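Local coordinates for beta-n-acetylhexosaminidase (Streptococcus pneumoniae, PDB 4AZI), which probably removes terminal, non-reducing beta-linked N-acetyl-D-hexosamine residues from glycans, as a family 20 glycoside hydrolase (EC 3.2.1.52), at residues Arg19-Leu24 with Thr90-Ala95; Thr181-Asn186 with Phe227-Tyr232; Val42-Gly47 with Ile109-Ala114. The protein carries 2 engineered substitutions. All coordinates share one frame; numbering follows the deposited sequence.

Interaction 1. Residues Arg19-Leu24 with Thr90-Ala95. With OAN (O-(2-acetamido-2-deoxy D-glucopyranosylidene) amino-N-phenylcarbamate), chain C; EDO (1,2-ethanediol), chain E.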
loop_
_atom_site.group_PDB
_atom_site.type_symbol
_atom_site.label_atom_id
_atom_site.label_comp_id
_atom_site.label_asym_id
_atom_site.label_seq_id
_atom_site.Cartn_x
_atom_site.Cartn_y
_atom_site.Cartn_z
ATOM N N ARG A 19 1.560 9.735 -6.615
ATOM C CA ARG A 19 1.957 11.118 -6.841
ATOM C C ARG A 19 3.120 11.197 -7.833
ATOM O O ARG A 19 3.220 12.149 -8.620
ATOM C CB ARG A 19 2.357 11.788 -5.525
ATOM C CG ARG A 19 1.214 11.998 -4.548
ATOM C CD ARG A 19 1.706 12.824 -3.369
ATOM N NE ARG A 19 0.656 13.125 -2.392
ATOM C CZ ARG A 19 0.460 12.458 -1.257
ATOM N NH1 ARG A 19 1.221 11.414 -0.947
ATOM N NH2 ARG A 19 -0.507 12.833 -0.426
ATOM N N LYS A 20 3.988 10.190 -7.794
ATOM C CA LYS A 20 5.250 10.231 -8.539
ATOM C C LYS A 20 5.434 8.985 -9.405
ATOM O O LYS A 20 5.088 7.875 -8.990
ATOM C CB LYS A 20 6.411 10.384 -7.557
ATOM C CG LYS A 20 7.776 10.637 -8.180
ATOM C CD LYS A 20 8.819 10.853 -7.090
ATOM C CE LYS A 20 10.234 10.870 -7.663
ATOM N NZ LYS A 20 10.437 12.023 -8.575
ATOM N N TYR A 21 5.980 9.172 -10.608
ATOM C CA TYR A 21 6.222 8.049 -11.517
ATOM C C TYR A 21 7.449 7.251 -11.085
ATOM O O TYR A 21 8.500 7.821 -10.782
ATOM C CB TYR A 21 6.349 8.515 -12.980
ATOM C CG TYR A 21 6.557 7.385 -13.973
ATOM C CD1 TYR A 21 5.474 6.673 -14.494
ATOM C CD2 TYR A 21 7.839 7.023 -14.387
ATOM C CE1 TYR A 21 5.665 5.632 -15.397
ATOM C CE2 TYR A 21 8.043 5.983 -15.287
ATOM C CZ TYR A 21 6.957 5.290 -15.789
ATOM O OH TYR A 21 7.166 4.254 -16.683
ATOM N N PHE A 22 7.295 5.933 -11.044
ATOM C CA PHE A 22 8.408 5.006 -10.852
ATOM C C PHE A 22 8.443 4.080 -12.065
ATOM O O PHE A 22 7.405 3.560 -12.480
ATOM C CB PHE A 22 8.225 4.160 -9.581
ATOM C CG PHE A 22 8.533 4.887 -8.298
ATOM C CD1 PHE A 22 7.616 5.767 -7.740
ATOM C CD2 PHE A 22 9.737 4.672 -7.629
ATOM C CE1 PHE A 22 7.898 6.439 -6.556
ATOM C CE2 PHE A 22 10.024 5.342 -6.443
ATOM C CZ PHE A 22 9.097 6.225 -5.906
ATOM N N THR A 23 9.621 3.866 -12.640
ATOM C CA THR A 23 9.725 2.951 -13.774
ATOM C C THR A 23 9.607 1.529 -13.263
ATOM O O THR A 23 9.910 1.256 -12.096
ATOM C CB THR A 23 11.079 3.069 -14.517
ATOM O OG1 THR A 23 12.119 2.542 -13.688
ATOM C CG2 THR A 23 11.387 4.513 -14.882
ATOM N N LEU A 24 9.183 0.619 -14.136
ATOM C CA LEU A 24 9.135 -0.798 -13.792
ATOM C C LEU A 24 10.469 -1.307 -13.231
ATOM O O LEU A 24 10.478 -2.038 -12.246
ATOM C CB LEU A 24 8.652 -1.648 -14.982
ATOM C CG LEU A 24 8.746 -3.177 -14.903
ATOM C CD1 LEU A 24 7.877 -3.760 -13.794
ATOM C CD2 LEU A 24 8.392 -3.786 -16.255
ATOM N N THR A 90 4.353 8.891 -16.994
ATOM C CA THR A 90 3.008 9.207 -16.532
ATOM C C THR A 90 2.336 8.033 -15.838
ATOM O O THR A 90 1.870 8.168 -14.708
ATOM C CB THR A 90 2.100 9.702 -17.681
ATOM O OG1 THR A 90 2.730 10.791 -18.364
ATOM C CG2 THR A 90 0.745 10.171 -17.140
ATOM N N ALA A 91 2.266 6.892 -16.519
ATOM C CA ALA A 91 1.526 5.750 -16.004
ATOM C C ALA A 91 2.168 4.433 -16.394
ATOM O O ALA A 91 2.731 4.293 -17.484
ATOM C CB ALA A 91 0.074 5.789 -16.474
ATOM N N LEU A 92 2.096 3.476 -15.475
ATOM C CA LEU A 92 2.465 2.105 -15.762
ATOM C C LEU A 92 1.387 1.478 -16.652
ATOM O O LEU A 92 0.202 1.840 -16.558
ATOM C CB LEU A 92 2.619 1.320 -14.456
ATOM C CG LEU A 92 3.773 1.688 -13.511
ATOM C CD1 LEU A 92 3.694 0.893 -12.213
ATOM C CD2 LEU A 92 5.127 1.470 -14.176
ATOM N N THR A 93 1.808 0.562 -17.523
ATOM C CA THR A 93 0.893 -0.172 -18.398
ATOM C C THR A 93 0.482 -1.484 -17.741
ATOM O O THR A 93 1.066 -1.888 -16.725
ATOM C CB THR A 93 1.547 -0.527 -19.746
ATOM O OG1 THR A 93 2.603 -1.469 -19.523
ATOM C CG2 THR A 93 2.076 0.720 -20.463
ATOM N N GLN A 94 -0.511 -2.150 -18.331
ATOM C CA GLN A 94 -0.998 -3.423 -17.815
ATOM C C GLN A 94 0.118 -4.463 -17.858
ATOM O O GLN A 94 0.319 -5.199 -16.893
ATOM C CB GLN A 94 -2.222 -3.910 -18.596
ATOM C CG GLN A 94 -2.673 -5.316 -18.196
ATOM C CD GLN A 94 -4.127 -5.607 -18.524
ATOM O OE1 GLN A 94 -4.917 -4.698 -18.778
ATOM N NE2 GLN A 94 -4.486 -6.887 -18.520
ATOM N N ALA A 95 0.843 -4.490 -18.977
ATOM C CA ALA A 95 1.969 -5.396 -19.177
ATOM C C ALA A 95 3.060 -5.223 -18.122
ATOM O O ALA A 95 3.672 -6.199 -17.683
ATOM C CB ALA A 95 2.545 -5.211 -20.574
HETATM C CAH OAN C . -2.591 7.705 5.167
HETATM C CAG OAN C . -1.503 8.781 5.027
HETATM O OAN OAN C . -0.399 8.608 5.524
HETATM N NAI OAN C . -1.863 9.876 4.355
HETATM C CAB OAN C . -0.980 11.030 4.086
HETATM C CAC OAN C . -0.123 10.744 2.852
HETATM O OAJ OAN C . -0.880 11.037 1.670
HETATM C CAD OAN C . 1.154 11.573 2.862
HETATM O OAK OAN C . 1.872 11.267 1.675
HETATM C CAE OAN C . 1.997 11.192 4.089
HETATM C CAF OAN C . 3.294 11.991 4.249
HETATM O OAM OAN C . 3.002 13.369 4.501
HETATM O OAL OAN C . 1.256 11.292 5.334
HETATM C CAA OAN C . -0.108 11.396 5.306
HETATM N NAY OAN C . -0.690 11.825 6.405
HETATM O OAQ OAN C . 0.141 12.134 7.442
HETATM C CAP OAN C . -0.316 13.134 8.252
HETATM O OAR OAN C . 0.325 13.443 9.259
HETATM N NAO OAN C . -1.458 13.734 7.885
HETATM C CAS OAN C . -2.085 14.704 8.570
HETATM C CAT OAN C . -3.440 14.534 8.851
HETATM C CAU OAN C . -4.145 15.510 9.556
HETATM C CAV OAN C . -3.493 16.664 9.986
HETATM C CAW OAN C . -2.131 16.845 9.707
HETATM C CAX OAN C . -1.426 15.868 8.997
HETATM C C1 EDO E . -6.890 -8.537 -17.369
HETATM O O1 EDO E . -7.024 -7.899 -18.642
HETATM C C2 EDO E . -6.131 -9.843 -17.565
HETATM O O2 EDO E . -5.068 -9.905 -16.607
HETATM O O HOH W 1 5.174 3.016 -18.038
#
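Tyr21 meets the backbone of Thr90, Ala91 and Leu92, and its side chain carries most of the contact between residues 19-24 and 90-95. CG stands anti to the backbone N (chi1 -178°), which sends the ring out of its own loop toward the other segment. The CD1-CE1 side of the ring does the touching: Tyr21 CD1 comes to 3.5 Å from Thr90 N, and Tyr21 CE1 to 3.8 Å from Ala91 N. Both nitrogens approach obliquely, while Leu92 N lies at the ring edge near its plane. No direct hydrogen bond spans the segments. Instead Tyr21 OH donates to a water at 2.7 Å, lying in the plane of the ring, and that water donates to Ala91 O at 2.8 Å.

Leu92 meets the backbone of the first loop with one methyl. With CG beside its backbone N, Leu92 swings CD2 to 3.5 Å from Phe22 O, next to Leu24 N, while the Phe22 ring leads away toward Leu27. Thr23 and Thr93 each cap the first turn of the helix that follows, 24-37 and 94-106, and Arg52 holds both loops by bonding Arg19 O and Thr90 O.

At the far end of the loop Arg19 turns to the bound carbamate inhibitor. Its chain is extended from CG to NE, and Arg19 NH2 donates to OAJ of the inhibitor at 2.8 Å and 164°. Arg19 NH1 to inhibitor OAK is short at 2.7 Å but bent to 128°, hence weak. Salt bridges from NH1 to Asp16 and from NE to Asp49 help fix the guanidinium's orientation. The arrangement is that of a TIM-barrel sugar pocket: the loop after the first strand presents an arginine to the ring hydroxyls, while Tyr21, with smaller contributions from Phe22 and Leu24, packs on the residues leading into helix 94-106.

Interaction 2. Residues Thr181-Asn186 with Phe227-Tyr232. With OAN (O-(2-acetamido-2-deoxy D-glucopyranosylidene) amino-N-phenylcarbamate), chain C; EDO (1,2-ethanediol), chain F.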
loop_
_atom_site.group_PDB
_atom_site.type_symbol
_atom_site.label_atom_id
_atom_site.label_comp_id
_atom_site.label_asym_id
_atom_site.label_seq_id
_atom_site.Cartn_x
_atom_site.Cartn_y
_atom_site.Cartn_z
ATOM N N THR A 181 -9.124 5.866 1.435
ATOM C CA THR A 181 -10.138 6.673 2.147
ATOM C C THR A 181 -9.581 7.653 3.185
ATOM O O THR A 181 -10.350 8.282 3.918
ATOM C CB THR A 181 -11.339 5.856 2.723
ATOM O OG1 THR A 181 -10.933 5.137 3.894
ATOM C CG2 THR A 181 -11.889 4.884 1.696
ATOM N N ASP A 182 -8.256 7.810 3.228
ATOM C CA ASP A 182 -7.650 8.727 4.196
ATOM C C ASP A 182 -7.982 10.179 3.887
ATOM O O ASP A 182 -8.366 10.507 2.773
ATOM C CB ASP A 182 -6.120 8.558 4.284
ATOM C CG ASP A 182 -5.429 8.633 2.931
ATOM O OD1 ASP A 182 -5.947 8.047 1.948
ATOM O OD2 ASP A 182 -4.343 9.252 2.860
ATOM N N GLU A 183 -7.844 11.025 4.904
ATOM C CA GLU A 183 -7.839 12.481 4.771
ATOM C C GLU A 183 -8.860 13.064 3.780
ATOM O O GLU A 183 -8.480 13.751 2.827
ATOM C CB GLU A 183 -6.437 12.950 4.392
ATOM C CG GLU A 183 -5.306 12.515 5.319
ATOM C CD GLU A 183 -3.968 12.997 4.799
ATOM O OE1 GLU A 183 -3.669 12.729 3.619
ATOM O OE2 GLU A 183 -3.227 13.673 5.541
ATOM N N TYR A 184 -10.144 12.803 4.019
ATOM C CA TYR A 184 -11.211 13.276 3.141
ATOM C C TYR A 184 -11.188 14.806 3.067
ATOM O O TYR A 184 -11.301 15.472 4.106
ATOM C CB TYR A 184 -12.586 12.800 3.651
ATOM C CG TYR A 184 -13.731 13.197 2.742
ATOM C CD1 TYR A 184 -14.125 12.373 1.685
ATOM C CD2 TYR A 184 -14.406 14.410 2.926
ATOM C CE1 TYR A 184 -15.162 12.743 0.836
ATOM C CE2 TYR A 184 -15.441 14.791 2.083
ATOM C CZ TYR A 184 -15.821 13.955 1.045
ATOM O OH TYR A 184 -16.842 14.334 0.202
ATOM N N ALA A 185 -11.034 15.348 1.849
ATOM C CA ALA A 185 -11.125 16.795 1.592
ATOM C C ALA A 185 -10.202 17.652 2.456
ATOM O O ALA A 185 -10.533 18.801 2.775
ATOM C CB ALA A 185 -12.572 17.284 1.724
ATOM N N ASN A 186 -9.039 17.118 2.822
ATOM C CA ASN A 186 -8.140 17.885 3.676
ATOM C C ASN A 186 -7.830 19.273 3.104
ATOM O O ASN A 186 -7.699 20.238 3.850
ATOM C CB ASN A 186 -6.862 17.113 4.021
ATOM C CG ASN A 186 -6.088 16.644 2.803
ATOM O OD1 ASN A 186 -6.530 16.775 1.657
ATOM N ND2 ASN A 186 -4.919 16.061 3.055
ATOM N N PHE A 227 -7.243 2.860 5.000
ATOM C CA PHE A 227 -6.602 3.593 6.089
ATOM C C PHE A 227 -7.612 3.829 7.203
ATOM O O PHE A 227 -8.816 3.790 6.976
ATOM C CB PHE A 227 -5.988 4.905 5.607
ATOM C CG PHE A 227 -4.864 4.718 4.643
ATOM C CD1 PHE A 227 -3.701 4.060 5.030
ATOM C CD2 PHE A 227 -4.975 5.175 3.340
ATOM C CE1 PHE A 227 -2.667 3.867 4.133
ATOM C CE2 PHE A 227 -3.946 4.992 2.440
ATOM C CZ PHE A 227 -2.794 4.330 2.833
ATOM N N ASN A 228 -7.120 4.057 8.411
ATOM C CA ASN A 228 -8.001 4.076 9.578
ATOM C C ASN A 228 -8.884 5.314 9.723
ATOM O O ASN A 228 -9.914 5.242 10.383
ATOM C CB ASN A 228 -7.190 3.859 10.860
ATOM C CG ASN A 228 -6.161 4.942 11.081
ATOM O OD1 ASN A 228 -5.094 4.935 10.470
ATOM N ND2 ASN A 228 -6.474 5.879 11.968
ATOM N N ASP A 229 -8.484 6.425 9.098
ATOM C CA ASP A 229 -9.097 7.758 9.329
ATOM C C ASP A 229 -10.626 7.775 9.425
ATOM O O ASP A 229 -11.191 8.287 10.391
ATOM C CB ASP A 229 -8.705 8.758 8.229
ATOM C CG ASP A 229 -7.212 8.823 7.985
ATOM O OD1 ASP A 229 -6.556 7.766 7.911
ATOM O OD2 ASP A 229 -6.702 9.947 7.831
ATOM N N GLY A 230 -11.288 7.222 8.413
ATOM C CA GLY A 230 -12.720 7.406 8.265
ATOM C C GLY A 230 -13.557 6.463 9.092
ATOM O O GLY A 230 -14.773 6.579 9.104
ATOM N N PHE A 231 -12.917 5.518 9.777
ATOM C CA PHE A 231 -13.640 4.449 10.468
ATOM C C PHE A 231 -13.952 4.784 11.924
ATOM O O PHE A 231 -13.045 5.012 12.730
ATOM C CB PHE A 231 -12.873 3.122 10.365
ATOM C CG PHE A 231 -12.908 2.501 8.990
ATOM C CD1 PHE A 231 -12.115 3.004 7.959
ATOM C CD2 PHE A 231 -13.739 1.416 8.726
ATOM C CE1 PHE A 231 -12.154 2.436 6.691
ATOM C CE2 PHE A 231 -13.777 0.837 7.464
ATOM C CZ PHE A 231 -12.983 1.347 6.441
ATOM N N TYR A 232 -15.239 4.791 12.248
ATOM C CA TYR A 232 -15.723 5.105 13.589
ATOM C C TYR A 232 -15.073 6.352 14.154
ATOM O O TYR A 232 -14.468 6.325 15.222
ATOM C CB TYR A 232 -15.551 3.893 14.512
ATOM C CG TYR A 232 -16.454 2.764 14.087
ATOM C CD1 TYR A 232 -17.750 2.671 14.580
ATOM C CD2 TYR A 232 -16.027 1.813 13.164
ATOM C CE1 TYR A 232 -18.593 1.660 14.172
ATOM C CE2 TYR A 232 -16.862 0.791 12.758
ATOM C CZ TYR A 232 -18.144 0.722 13.270
ATOM O OH TYR A 232 -18.990 -0.275 12.878
HETATM C CAH OAN C . -2.591 7.705 5.167
HETATM C CAG OAN C . -1.503 8.781 5.027
HETATM O OAN OAN C . -0.399 8.608 5.524
HETATM N NAI OAN C . -1.863 9.876 4.355
HETATM C CAB OAN C . -0.980 11.030 4.086
HETATM C CAC OAN C . -0.123 10.744 2.852
HETATM O OAJ OAN C . -0.880 11.037 1.670
HETATM C CAD OAN C . 1.154 11.573 2.862
HETATM O OAK OAN C . 1.872 11.267 1.675
HETATM C CAE OAN C . 1.997 11.192 4.089
HETATM C CAF OAN C . 3.294 11.991 4.249
HETATM O OAM OAN C . 3.002 13.369 4.501
HETATM O OAL OAN C . 1.256 11.292 5.334
HETATM C CAA OAN C . -0.108 11.396 5.306
HETATM N NAY OAN C . -0.690 11.825 6.405
HETATM O OAQ OAN C . 0.141 12.134 7.442
HETATM C CAP OAN C . -0.316 13.134 8.252
HETATM O OAR OAN C . 0.325 13.443 9.259
HETATM N NAO OAN C . -1.458 13.734 7.885
HETATM C CAS OAN C . -2.085 14.704 8.570
HETATM C CAT OAN C . -3.440 14.534 8.851
HETATM C CAU OAN C . -4.145 15.510 9.556
HETATM C CAV OAN C . -3.493 16.664 9.986
HETATM C CAW OAN C . -2.131 16.845 9.707
HETATM C CAX OAN C . -1.426 15.868 8.997
HETATM C C1 EDO F . -0.976 15.704 3.868
HETATM O O1 EDO F . -0.788 14.508 4.635
HETATM C C2 EDO F . -1.167 15.347 2.394
HETATM O O2 EDO F . -2.451 14.749 2.207
HETATM O O HOH W 2 -9.707 6.308 6.225
#
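Asp182 and Phe227 run alongside each other in the same direction, and their van der Waals contact is close: Asp182 OD1 is 3.3 Å from Phe227 CD2. The carboxylate and ring planes are 62° apart, and OD1 approaches obliquely. CG of Asp182 sits between its own backbone N and carbonyl carbon (chi1 52°), which leaves OD2 for the inhibitor, while OD1 is bonded to Asn116.

One direct hydrogen bond crosses the segments, from Glu183 N to Asp229 OD2 at 3.3 Å; it is nearly straight at 160° but long, hence weak. The strongest partner of Asp229 is Tyr257 OH, at OD2; OD1 also accepts from Trp250 NE1, so this acidic side chain links the two loops to the next part of the pocket wall.

Both loops follow neighbouring strands, 176-180 and 223-227, of the closed eight-stranded parallel barrel, and the Asp-Glu pair at 182-183 is consistent with the family 20 signature, in which the aspartate orients the substrate acetamido group and the glutamate serves as general acid/base.

The orienting role fits the inhibitor's NAI donating to Asp182 OD2 at 3.0 Å. The acetamide methyl CAH lies over the centre of one Phe227 ring face, 3.8 Å from Phe227 CG. Glu183 is extended beyond CG; Glu183 OE2 accepts from inhibitor NAO at 2.9 Å, His120 holds OE1, and an ethanediol, probably from the crystallisation liquor, bonds both oxygens.

Water mediates the remaining polar contact. A single molecule donates to Thr181 OG1 and, at 2.8 Å, to Phe227 O, while accepting from Gly230 N inside the type I turn of residues 228-231.

Interaction 3. Residues Val42-Gly47 with Ile109-Ala114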
loop_
_atom_site.group_PDB
_atom_site.type_symbol
_atom_site.label_atom_id
_atom_site.label_comp_id
_atom_site.label_asym_id
_atom_site.label_seq_id
_atom_site.Cartn_x
_atom_site.Cartn_y
_atom_site.Cartn_z
ATOM N N VAL A 42 5.281 -5.791 -1.259
ATOM C CA VAL A 42 5.418 -4.399 -1.691
ATOM C C VAL A 42 4.017 -3.793 -1.802
ATOM O O VAL A 42 3.167 -4.304 -2.538
ATOM C CB VAL A 42 6.180 -4.275 -3.038
ATOM C CG1 VAL A 42 6.122 -2.852 -3.572
ATOM C CG2 VAL A 42 7.630 -4.701 -2.881
ATOM N N HIS A 43 3.778 -2.721 -1.045
ATOM C CA HIS A 43 2.523 -1.991 -1.107
ATOM C C HIS A 43 2.689 -0.888 -2.099
ATOM O O HIS A 43 3.540 -0.008 -1.926
ATOM C CB HIS A 43 2.155 -1.441 0.265
ATOM C CG HIS A 43 0.889 -0.617 0.282
ATOM N ND1 HIS A 43 0.893 0.721 0.131
ATOM C CD2 HIS A 43 -0.447 -0.990 0.451
ATOM C CE1 HIS A 43 -0.369 1.185 0.200
ATOM N NE2 HIS A 43 -1.189 0.140 0.396
ATOM N N LEU A 44 1.890 -0.934 -3.161
ATOM C CA LEU A 44 2.049 0.010 -4.259
ATOM C C LEU A 44 0.807 0.872 -4.503
ATOM O O LEU A 44 -0.225 0.406 -5.011
ATOM C CB LEU A 44 2.502 -0.715 -5.535
ATOM C CG LEU A 44 3.018 0.123 -6.719
ATOM C CD1 LEU A 44 4.357 0.794 -6.429
ATOM C CD2 LEU A 44 3.116 -0.729 -7.982
ATOM N N LEU A 45 0.916 2.144 -4.123
ATOM C CA LEU A 45 -0.116 3.118 -4.438
ATOM C C LEU A 45 0.009 3.453 -5.914
ATOM O O LEU A 45 1.090 3.831 -6.395
ATOM C CB LEU A 45 0.002 4.371 -3.560
ATOM C CG LEU A 45 -0.156 4.125 -2.059
ATOM C CD1 LEU A 45 1.172 4.325 -1.334
ATOM C CD2 LEU A 45 -1.230 5.019 -1.462
ATOM N N LEU A 46 -1.089 3.250 -6.633
ATOM C CA LEU A 46 -1.151 3.502 -8.061
ATOM C C LEU A 46 -2.079 4.674 -8.324
ATOM O O LEU A 46 -1.834 5.481 -9.219
ATOM C CB LEU A 46 -1.609 2.244 -8.812
ATOM C CG LEU A 46 -0.614 1.079 -8.776
ATOM C CD1 LEU A 46 -1.286 -0.247 -9.109
ATOM C CD2 LEU A 46 0.573 1.341 -9.696
ATOM N N GLY A 47 -3.149 4.754 -7.543
ATOM C CA GLY A 47 -3.970 5.952 -7.481
ATOM C C GLY A 47 -3.757 6.610 -6.133
ATOM O O GLY A 47 -4.098 6.031 -5.100
ATOM N N ILE A 109 7.429 -12.512 -2.902
ATOM C CA ILE A 109 7.011 -11.173 -2.498
ATOM C C ILE A 109 5.612 -10.951 -3.076
ATOM O O ILE A 109 5.402 -11.104 -4.276
ATOM C CB ILE A 109 7.989 -10.084 -3.028
ATOM C CG1 ILE A 109 9.398 -10.222 -2.417
ATOM C CG2 ILE A 109 7.445 -8.678 -2.803
ATOM C CD1 ILE A 109 9.475 -10.149 -0.900
ATOM N N GLY A 110 4.652 -10.616 -2.223
ATOM C CA GLY A 110 3.342 -10.222 -2.706
ATOM C C GLY A 110 3.320 -8.770 -3.152
ATOM O O GLY A 110 4.154 -7.969 -2.733
ATOM N N LEU A 111 2.384 -8.430 -4.026
ATOM C CA LEU A 111 2.090 -7.029 -4.302
ATOM C C LEU A 111 0.739 -6.649 -3.686
ATOM O O LEU A 111 -0.239 -7.389 -3.794
ATOM C CB LEU A 111 2.091 -6.729 -5.806
ATOM C CG LEU A 111 1.914 -5.236 -6.119
ATOM C CD1 LEU A 111 3.259 -4.538 -6.272
ATOM C CD2 LEU A 111 1.056 -5.026 -7.353
ATOM N N ILE A 112 0.701 -5.497 -3.025
ATOM C CA ILE A 112 -0.552 -4.931 -2.566
ATOM C C ILE A 112 -0.811 -3.591 -3.249
ATOM O O ILE A 112 -0.206 -2.581 -2.883
ATOM C CB ILE A 112 -0.601 -4.739 -1.031
ATOM C CG1 ILE A 112 -0.150 -5.996 -0.280
ATOM C CG2 ILE A 112 -2.003 -4.316 -0.602
ATOM C CD1 ILE A 112 0.054 -5.778 1.214
ATOM N N PRO A 113 -1.724 -3.565 -4.233
ATOM C CA PRO A 113 -2.084 -2.290 -4.861
ATOM C C PRO A 113 -2.999 -1.412 -4.007
ATOM O O PRO A 113 -3.867 -1.926 -3.277
ATOM C CB PRO A 113 -2.846 -2.735 -6.107
ATOM C CG PRO A 113 -3.509 -4.014 -5.687
ATOM C CD PRO A 113 -2.501 -4.693 -4.793
ATOM N N ALA A 114 -2.822 -0.097 -4.133
ATOM C CA ALA A 114 -3.762 0.892 -3.609
ATOM C C ALA A 114 -4.254 1.818 -4.727
ATOM O O ALA A 114 -3.448 2.298 -5.548
ATOM C CB ALA A 114 -3.129 1.704 -2.483
#
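Val42 and Leu111, His43 and Ile112, Leu44 and Pro113, and Leu45 and Ala114 are bridged pairs of two parallel strands, the second and third of the TIM barrel, with axes 4.5 Å apart and an angle of 21° between them. The tight part is the backbone ladder. Val42 O accepts from Ile112 N at 2.8 Å and 174°, and Leu44 N donates to Ile112 O at 2.7 Å; Ala114 N then reaches Leu44 O from above the carbonyl plane. CA-H...O contacts from Leu111, His43 and Pro113 add a second, weaker approach to the same three carbonyl oxygens.

The face with His43, Leu45, Ile112 and Ala114 looks into the barrel. Ala114 CB touches both His43 NE2 and Leu45 CG, at 3.8 and 3.9 Å, while the imidazole nitrogens are held by Ser14 and Asn178. On the opposite face Leu111 CD1 lies 4.0 Å from Leu44 CB, and both residues pack on Leu100 of helix 94-106.

The looser part is confined to Gly110, which is partly exposed and covers little, though Val42 N still donates to Gly110 O. Beside it the Val42 and Ile109 CG2 methyls meet at 4.0 Å. At the other end the chain turns a corner at Leu46, and Ala114 O takes two donors: Leu46 N nearly along the C=O axis, and Gly47 N in the carbonyl plane, on a lone pair, at 3.2 Å.

From the N terminus, residues 19-24 open interaction 1 and residues 42-47 open interaction 3 before either is closed; residues 90-95 close the first and residues 109-114 the second. The two loops therefore cross, and they touch where Leu92 CD1 lies 4.0 Å from Leu46 CD2. Together they tie the loop after the first strand and the second and third strands to helix 94-106, whose N-terminal end lies in residues 90-95. Interaction 2 follows in series, closing a loop with 40 residues between its segments and joining the loops that follow the fourth and fifth strands. Its centre is about 26 Å from that of interaction 1, yet both contribute to the same inhibitor pocket.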